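Local coordinates for protein carbonic anhydrase (Sordaria macrospora, PDB 4O1K) that catalyses the reversible hydration of carbon dioxide to bicarbonate and a proton, as a tetrameric zinc enzyme of the beta-carbonic anhydrase class, at residues C110-G114 / W194-F198; V140-H144 / L164-Q169. The contacts are given in a common frame with arbitrary orientation. Numbering follows the deposited sequence.

Contact 1 (C110-G114 / W194-F198); sequences CGHYG and WVFNF. With ZN (zinc ion), chain B.
Strands 110-112 and 194-197 run side by side in parallel, their axes 4.3 Å apart at closest approach and twisted by -34°. Cys110 faces Trp194, Gly111 faces Val195 and His112 faces Phe196, with CA-CA distances of 4.7, 4.6 and 4.5 Å. Gly111 supplies both halves of the parallel pattern: its N donates to Trp194 O (2.9 Å) and its O accepts from Phe196 N (2.9 Å); Tyr113 N then reaches Phe196 O (3.0 Å). One face carries Cys110, His112, Trp194 and Phe196. There the thiol of Cys110 (chi1 t) fills the dip between two larger neighbours, SG lying 4.3 Å from both Trp194 CB and Phe196 CB, while the indole (chi1 m) and the phenyl ring (chi1 t) lead away to pack on a second subunit. These are adjacent strands of the mixed beta sheet at the core of a beta-carbonic anhydrase, and the zinc site sits at their C-terminal end: His112 (chi1 p) swings its imidazole away from strand 194-197 so that NE2 binds zinc at 2.1 Å, Cys56, Asp58 and Cys115 completing the coordination. On the other face Gly111, lacking a side chain, leaves a hollow beside Val195 that Val166 of helix 154-174 fills. Val195 (chi1 t) lays CG1 over the Tyr113 ring, 3.6 Å from its centroid, a CH-pi contact; Tyr113 (chi1 m) meets Asn197 at its edge and hydrogen-bonds Glu163 through OH. Gly114 (phi/psi 84/5, which itself calls for glycine) leaves room for the Phe198 ring (chi1 p), whose CD1 is 3.2 Å from Tyr113 O; a CB on Gly114 would clash with Phe198 CE1.

Contact 2 (V140-H144 / L164-Q169); sequences VYRLH and LNVYEQ
This is a buried helix-helix contact beside the central sheet, where the C-terminal end of helix 130-143 and the following His144 meet the middle of helix 154-174. Val140 (chi1 t) is the knob, set in a hole formed by Leu164, Asn165, Glu168 and Gln169; its CA lies 6.1 Å from Asn165 CA, and its CG2 is 3.6 Å from Asn165 OD1 and 4.0 Å from Glu168 CB. Gln169 NE2 donates to Asn165 OD1 (2.9 Å), tying together two walls of the hole, while Gln169 OE1 accepts from Val84 N in a loop. The chain then turns, and His144 (phi/psi -134/33, chi1 m) is the N-cap residue of helix 145-150. Its imidazole lies against Leu164 (chi1 m, chi2 t), whose CD2 is 3.9 Å from the ring centroid in a CH-pi contact. At the ring edge His144 NE2 donates to Glu168 OE2 (2.8 Å). Glu168 OE1 forms a salt bridge with Arg171, which opposes its charge, so both carboxylate oxygens are engaged beside the apolar packing of Val140 and Leu164.

From the N terminus, helices 16-35 and 39-44 lead to strands 51-56 and 74-79, and the chain then reaches strand 106-112, where contact 1 opens. It next runs through a mostly helical excursion, within which helix 130-143, helix 145-150 and helix 154-174 form a smaller loop closed by contact 2. Strand 190-197 then returns to pair with strand 106-112 and closes contact 1, so contact 2 is nested inside it. The two centres lie 15 Å apart, yet the contacts touch: Val166, on helix 154-174, turns CG2 to the sheet, 3.4 Å from Gly111 N and 4.1 Å from Val195 CG2. Helix 154-174 thus packs on the paired strands while meeting helix 130-143.

Contact 1 (C110-G114 / W194-F198)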
# COMPACT_ATOMS: atom_id res chain seq x y z
N CYS A 110 -3.20 -6.29 20.19
CA CYS A 110 -3.24 -7.56 20.91
C CYS A 110 -2.61 -8.63 20.06
O CYS A 110 -3.11 -8.95 18.97
CB CYS A 110 -4.68 -7.95 21.21
SG CYS A 110 -4.79 -9.35 22.37
N GLY A 111 -1.50 -9.19 20.53
CA GLY A 111 -0.93 -10.33 19.83
C GLY A 111 -1.45 -11.59 20.49
O GLY A 111 -2.27 -11.52 21.41
N HIS A 112 -0.96 -12.75 20.05
CA HIS A 112 -1.39 -13.98 20.70
C HIS A 112 -0.33 -15.05 20.54
O HIS A 112 0.35 -15.11 19.51
CB HIS A 112 -2.77 -14.44 20.20
CG HIS A 112 -2.79 -14.85 18.76
ND1 HIS A 112 -3.12 -16.13 18.36
CD2 HIS A 112 -2.48 -14.17 17.63
CE1 HIS A 112 -3.00 -16.22 17.04
NE2 HIS A 112 -2.63 -15.05 16.58
N TYR A 113 -0.14 -15.85 21.59
CA TYR A 113 0.88 -16.90 21.50
C TYR A 113 0.41 -17.96 20.54
O TYR A 113 -0.80 -18.20 20.41
CB TYR A 113 1.18 -17.53 22.87
CG TYR A 113 1.77 -16.54 23.85
CD1 TYR A 113 2.97 -15.91 23.59
CD2 TYR A 113 1.13 -16.25 25.04
CE1 TYR A 113 3.51 -14.99 24.48
CE2 TYR A 113 1.67 -15.34 25.94
CZ TYR A 113 2.87 -14.71 25.65
OH TYR A 113 3.41 -13.80 26.53
N GLY A 114 1.36 -18.59 19.85
CA GLY A 114 1.00 -19.59 18.87
C GLY A 114 0.67 -18.97 17.53
O GLY A 114 0.28 -19.69 16.61
N TRP A 194 -1.13 -5.98 24.55
CA TRP A 194 -1.58 -7.15 25.30
C TRP A 194 -1.30 -8.39 24.48
O TRP A 194 -1.04 -8.31 23.27
CB TRP A 194 -3.07 -7.04 25.58
CG TRP A 194 -3.51 -5.87 26.46
CD1 TRP A 194 -2.72 -5.09 27.28
CD2 TRP A 194 -4.85 -5.36 26.60
NE1 TRP A 194 -3.51 -4.14 27.92
CE2 TRP A 194 -4.81 -4.28 27.51
CE3 TRP A 194 -6.08 -5.72 26.03
CZ2 TRP A 194 -5.96 -3.56 27.88
CZ3 TRP A 194 -7.23 -4.99 26.40
CH2 TRP A 194 -7.15 -3.93 27.31
N VAL A 195 -1.32 -9.55 25.13
CA VAL A 195 -1.11 -10.79 24.42
C VAL A 195 -2.08 -11.81 24.98
O VAL A 195 -2.17 -11.95 26.20
CB VAL A 195 0.33 -11.33 24.58
CG1 VAL A 195 0.49 -12.62 23.77
CG2 VAL A 195 1.34 -10.33 24.10
N PHE A 196 -2.83 -12.48 24.10
CA PHE A 196 -3.79 -13.50 24.48
C PHE A 196 -3.13 -14.86 24.43
O PHE A 196 -2.26 -15.12 23.57
CB PHE A 196 -5.02 -13.46 23.56
CG PHE A 196 -6.03 -14.52 23.84
CD1 PHE A 196 -6.83 -14.45 24.97
CD2 PHE A 196 -6.20 -15.57 22.95
CE1 PHE A 196 -7.77 -15.44 25.23
CE2 PHE A 196 -7.14 -16.57 23.21
CZ PHE A 196 -7.92 -16.50 24.35
N ASN A 197 -3.55 -15.75 25.34
CA ASN A 197 -2.93 -17.05 25.49
C ASN A 197 -4.06 -18.07 25.35
O ASN A 197 -4.91 -18.21 26.26
CB ASN A 197 -2.30 -17.17 26.89
CG ASN A 197 -1.42 -18.41 27.04
OD1 ASN A 197 -1.41 -19.30 26.19
ND2 ASN A 197 -0.67 -18.46 28.12
N PHE A 198 -4.07 -18.79 24.23
CA PHE A 198 -5.13 -19.73 23.90
C PHE A 198 -5.14 -20.93 24.85
O PHE A 198 -6.11 -21.70 24.88
CB PHE A 198 -4.93 -20.24 22.47
CG PHE A 198 -3.67 -21.05 22.30
CD1 PHE A 198 -2.48 -20.44 21.94
CD2 PHE A 198 -3.68 -22.42 22.51
CE1 PHE A 198 -1.32 -21.18 21.79
CE2 PHE A 198 -2.52 -23.18 22.37
CZ PHE A 198 -1.34 -22.56 22.01
ZN ZN B . -1.72 -14.61 14.73

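Contact 2 (V140-H144 / L164-Q169)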
# COMPACT_ATOMS: atom_id res chain seq x y z
N VAL A 140 11.20 -6.90 13.02
CA VAL A 140 11.13 -6.88 14.49
C VAL A 140 12.22 -7.76 15.11
O VAL A 140 12.95 -7.32 16.02
CB VAL A 140 9.74 -7.31 15.00
CG1 VAL A 140 9.78 -7.49 16.51
CG2 VAL A 140 8.69 -6.26 14.61
N TYR A 141 12.36 -8.99 14.60
CA TYR A 141 13.44 -9.89 15.08
C TYR A 141 14.79 -9.20 15.05
O TYR A 141 15.54 -9.21 16.03
CB TYR A 141 13.52 -11.18 14.26
CG TYR A 141 14.36 -12.27 14.91
CD1 TYR A 141 13.76 -13.38 15.52
CD2 TYR A 141 15.75 -12.19 14.95
CE1 TYR A 141 14.53 -14.37 16.14
CE2 TYR A 141 16.52 -13.17 15.58
CZ TYR A 141 15.90 -14.26 16.16
OH TYR A 141 16.67 -15.25 16.77
N ARG A 142 15.13 -8.62 13.90
CA ARG A 142 16.44 -8.00 13.74
C ARG A 142 16.64 -6.84 14.72
O ARG A 142 17.74 -6.61 15.18
CB ARG A 142 16.65 -7.57 12.28
CG ARG A 142 16.69 -8.75 11.31
CD ARG A 142 16.85 -8.33 9.84
NE ARG A 142 16.83 -9.49 8.97
CZ ARG A 142 15.87 -9.76 8.09
NH1 ARG A 142 14.85 -8.92 7.91
NH2 ARG A 142 15.95 -10.87 7.36
N LEU A 143 15.55 -6.15 15.09
CA LEU A 143 15.63 -5.03 16.02
C LEU A 143 16.00 -5.48 17.43
O LEU A 143 16.40 -4.67 18.27
CB LEU A 143 14.30 -4.27 16.06
CG LEU A 143 14.12 -3.19 15.00
CD1 LEU A 143 12.69 -2.71 14.95
CD2 LEU A 143 15.03 -2.02 15.30
N HIS A 144 15.83 -6.77 17.70
CA HIS A 144 16.06 -7.31 19.02
C HIS A 144 16.88 -8.59 18.89
O HIS A 144 16.74 -9.52 19.68
CB HIS A 144 14.72 -7.60 19.68
CG HIS A 144 13.87 -6.39 19.85
ND1 HIS A 144 13.99 -5.54 20.93
CD2 HIS A 144 12.90 -5.87 19.06
CE1 HIS A 144 13.12 -4.55 20.81
NE2 HIS A 144 12.44 -4.73 19.69
N LEU A 164 7.57 -8.91 21.65
CA LEU A 164 8.29 -7.79 21.05
C LEU A 164 7.57 -7.21 19.84
O LEU A 164 7.67 -6.02 19.56
CB LEU A 164 9.70 -8.20 20.67
CG LEU A 164 10.53 -8.44 21.95
CD1 LEU A 164 11.81 -9.15 21.60
CD2 LEU A 164 10.84 -7.11 22.59
N ASN A 165 6.91 -8.06 19.06
CA ASN A 165 6.13 -7.58 17.93
C ASN A 165 5.02 -6.71 18.45
O ASN A 165 4.80 -5.63 17.94
CB ASN A 165 5.51 -8.73 17.13
CG ASN A 165 4.82 -8.26 15.85
OD1 ASN A 165 5.37 -7.44 15.08
ND2 ASN A 165 3.61 -8.78 15.62
N VAL A 166 4.28 -7.18 19.45
CA VAL A 166 3.26 -6.28 20.03
C VAL A 166 3.87 -4.93 20.43
O VAL A 166 3.34 -3.87 20.06
CB VAL A 166 2.59 -6.90 21.22
CG1 VAL A 166 1.67 -5.83 21.91
CG2 VAL A 166 1.72 -8.06 20.76
N TYR A 167 4.98 -4.96 21.17
CA TYR A 167 5.65 -3.70 21.60
C TYR A 167 6.01 -2.78 20.40
O TYR A 167 5.71 -1.58 20.41
CB TYR A 167 6.89 -4.05 22.44
CG TYR A 167 7.86 -2.90 22.66
CD1 TYR A 167 7.68 -1.99 23.69
CD2 TYR A 167 8.96 -2.76 21.84
CE1 TYR A 167 8.59 -0.95 23.89
CE2 TYR A 167 9.86 -1.74 22.02
CZ TYR A 167 9.67 -0.84 23.04
OH TYR A 167 10.59 0.17 23.19
N GLU A 168 6.64 -3.35 19.37
CA GLU A 168 7.03 -2.58 18.18
C GLU A 168 5.83 -2.02 17.42
O GLU A 168 5.90 -0.87 16.93
CB GLU A 168 7.93 -3.38 17.23
CG GLU A 168 9.34 -3.64 17.76
CD GLU A 168 10.13 -2.36 18.07
OE1 GLU A 168 9.79 -1.27 17.54
OE2 GLU A 168 11.11 -2.44 18.83
N GLN A 169 4.73 -2.78 17.33
CA GLN A 169 3.54 -2.26 16.65
C GLN A 169 2.89 -1.16 17.47
O GLN A 169 2.33 -0.18 16.92
CB GLN A 169 2.53 -3.36 16.27
CG GLN A 169 3.11 -4.54 15.44
CD GLN A 169 4.02 -4.10 14.30
OE1 GLN A 169 3.65 -3.22 13.51
NE2 GLN A 169 5.21 -4.71 14.20